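Local coordinates for Oxidored_FMN domain-containing protein ([Pseudomonas] geniculata N1, PDB 6L6J), which probably oxidises 6-hydroxypseudooxynicotine as an amine oxidase, using flavin mononucleotide and a [4Fe-4S] cluster, at residues S269-E274 / T564-H569. Residues are numbered along the deposited sequence; the frame is centred on the assembly and turned at random.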
loop_
_atom_site.group_PDB
_atom_site.type_symbol
_atom_site.label_atom_id
_atom_site.label_comp_id
_atom_site.label_asym_id
_atom_site.label_seq_id
_atom_site.Cartn_x
_atom_site.Cartn_y
_atom_site.Cartn_z
ATOM N N SER A 269 -5.571 -3.461 -4.752
ATOM C CA SER A 269 -5.899 -3.946 -3.384
ATOM C C SER A 269 -6.345 -5.407 -3.440
ATOM O O SER A 269 -6.983 -5.771 -4.431
ATOM C CB SER A 269 -6.966 -3.103 -2.773
ATOM O OG SER A 269 -7.700 -3.853 -1.828
ATOM N N SER A 270 -6.052 -6.193 -2.399
ATOM C CA SER A 270 -6.418 -7.638 -2.289
ATOM C C SER A 270 -7.948 -7.830 -2.261
ATOM O O SER A 270 -8.394 -8.953 -2.592
ATOM C CB SER A 270 -5.753 -8.310 -1.109
ATOM O OG SER A 270 -6.380 -7.957 0.122
ATOM N N ARG A 271 -8.717 -6.798 -1.881
ATOM C CA ARG A 271 -10.212 -6.804 -1.979
ATOM C C ARG A 271 -10.702 -7.042 -3.437
ATOM O O ARG A 271 -11.872 -7.418 -3.634
ATOM C CB ARG A 271 -10.801 -5.496 -1.416
ATOM C CG ARG A 271 -10.875 -5.454 0.105
ATOM C CD ARG A 271 -12.008 -4.625 0.640
ATOM N NE ARG A 271 -11.728 -3.198 0.574
ATOM C CZ ARG A 271 -12.590 -2.230 0.894
ATOM N NH1 ARG A 271 -13.832 -2.507 1.284
ATOM N NH2 ARG A 271 -12.190 -0.973 0.833
ATOM N N PHE A 272 -9.876 -6.814 -4.458
ATOM C CA PHE A 272 -10.347 -6.765 -5.860
ATOM C C PHE A 272 -9.375 -7.453 -6.827
ATOM O O PHE A 272 -9.826 -7.802 -7.932
ATOM C CB PHE A 272 -10.622 -5.311 -6.230
ATOM C CG PHE A 272 -11.701 -4.662 -5.400
ATOM C CD1 PHE A 272 -13.028 -5.054 -5.535
ATOM C CD2 PHE A 272 -11.390 -3.677 -4.464
ATOM C CE1 PHE A 272 -14.023 -4.461 -4.772
ATOM C CE2 PHE A 272 -12.385 -3.084 -3.700
ATOM C CZ PHE A 272 -13.699 -3.474 -3.854
ATOM N N PHE A 273 -8.102 -7.649 -6.458
ATOM C CA PHE A 273 -7.112 -8.340 -7.325
ATOM C C PHE A 273 -6.482 -9.487 -6.539
ATOM O O PHE A 273 -6.580 -9.422 -5.337
ATOM C CB PHE A 273 -6.122 -7.302 -7.858
ATOM C CG PHE A 273 -6.763 -6.150 -8.594
ATOM C CD1 PHE A 273 -7.364 -5.113 -7.894
ATOM C CD2 PHE A 273 -6.760 -6.088 -9.984
ATOM C CE1 PHE A 273 -7.952 -4.044 -8.565
ATOM C CE2 PHE A 273 -7.350 -5.024 -10.653
ATOM C CZ PHE A 273 -7.949 -4.001 -9.944
ATOM N N GLU A 274 -5.929 -10.507 -7.205
ATOM C CA GLU A 274 -4.975 -11.495 -6.600
ATOM C C GLU A 274 -3.678 -11.500 -7.419
ATOM O O GLU A 274 -3.562 -10.690 -8.358
ATOM C CB GLU A 274 -5.608 -12.893 -6.458
ATOM C CG GLU A 274 -4.961 -13.820 -5.374
ATOM C CD GLU A 274 -4.897 -13.390 -3.901
ATOM O OE1 GLU A 274 -5.265 -12.239 -3.575
ATOM O OE2 GLU A 274 -4.479 -14.188 -3.072
ATOM N N THR A 564 -6.364 4.365 -0.320
ATOM C CA THR A 564 -6.001 2.943 -0.505
ATOM C C THR A 564 -6.205 2.570 -1.981
ATOM O O THR A 564 -5.940 1.411 -2.329
ATOM C CB THR A 564 -6.845 2.060 0.417
ATOM O OG1 THR A 564 -8.186 2.205 -0.041
ATOM C CG2 THR A 564 -6.743 2.430 1.886
ATOM N N LEU A 565 -6.660 3.519 -2.810
ATOM C CA LEU A 565 -6.942 3.338 -4.252
ATOM C C LEU A 565 -7.977 2.232 -4.420
ATOM O O LEU A 565 -7.799 1.389 -5.313
ATOM C CB LEU A 565 -5.655 2.978 -4.985
ATOM C CG LEU A 565 -4.489 3.933 -4.778
ATOM C CD1 LEU A 565 -3.203 3.314 -5.335
ATOM C CD2 LEU A 565 -4.768 5.276 -5.412
ATOM N N GLU A 566 -9.012 2.228 -3.583
ATOM C CA GLU A 566 -10.122 1.238 -3.644
ATOM C C GLU A 566 -11.450 1.922 -3.977
ATOM O O GLU A 566 -12.410 1.193 -4.266
ATOM C CB GLU A 566 -10.231 0.463 -2.332
ATOM C CG GLU A 566 -9.019 -0.403 -2.047
ATOM C CD GLU A 566 -9.104 -1.142 -0.715
ATOM O OE1 GLU A 566 -9.172 -0.466 0.348
ATOM O OE2 GLU A 566 -9.145 -2.394 -0.728
ATOM N N MET A 567 -11.532 3.256 -3.958
ATOM C CA MET A 567 -12.847 3.944 -4.120
ATOM C C MET A 567 -13.500 3.470 -5.422
ATOM O O MET A 567 -14.634 2.971 -5.358
ATOM C CB MET A 567 -12.757 5.474 -4.136
ATOM C CG MET A 567 -14.077 6.099 -3.662
ATOM S SD MET A 567 -14.281 7.878 -3.910
ATOM C CE MET A 567 -12.788 8.468 -3.113
ATOM N N VAL A 568 -12.783 3.574 -6.543
ATOM C CA VAL A 568 -13.340 3.268 -7.891
ATOM C C VAL A 568 -13.794 1.800 -7.943
ATOM O O VAL A 568 -14.746 1.509 -8.652
ATOM C CB VAL A 568 -12.315 3.606 -8.988
ATOM C CG1 VAL A 568 -11.062 2.741 -8.864
ATOM C CG2 VAL A 568 -12.905 3.497 -10.386
ATOM N N HIS A 569 -13.118 0.894 -7.239
ATOM C CA HIS A 569 -13.434 -0.563 -7.228
ATOM C C HIS A 569 -14.612 -0.832 -6.290
ATOM O O HIS A 569 -15.456 -1.677 -6.658
ATOM C CB HIS A 569 -12.214 -1.420 -6.836
ATOM C CG HIS A 569 -11.027 -1.170 -7.690
ATOM N ND1 HIS A 569 -11.143 -0.943 -9.040
ATOM C CD2 HIS A 569 -9.723 -1.044 -7.384
ATOM C CE1 HIS A 569 -9.950 -0.713 -9.543
ATOM N NE2 HIS A 569 -9.058 -0.737 -8.538
HETATM O O HOH W 1 -6.743 -1.194 -5.751
#
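A buried salt bridge between R271 and E566 joins the loop that follows strand 255-261 and helix 263-266 of the FMN-binding TIM barrel to the residue just before helix 567-577 in the second alpha/beta domain. R271 grips the carboxylate side-on: NE reaches OE2 of E566 at 3.0 Å and NH2 reaches OE1 of E566 at 3.1 Å. The oxygens lie near the guanidinium plane, whereas the nitrogens meet the carboxylate from above its own plane, the two planes being 69° apart. Arginine suits the place because it can bind both oxygens at once; an alanine here would probably leave the buried E566 charge without its mate and the carboxylate freer to turn. T564 OG1 also donates to OE1. Serine suits position S269 because its OG accepts from R271 N (3.1 Å), an ST turn. The interdomain seam continues in an aromatic cluster near the flavin site, the side chain of F273 lying about 8 Å from the bound FMN. H569 CB sits over one face of F272, 3.5 Å from its centroid, a CH-pi contact. The edge of F273 meets the imidazole face of H569, CE1 of F273 3.5 Å from NE2 of H569, a T-shaped pair, while that NE2 hydrogen-bonds to A264 O.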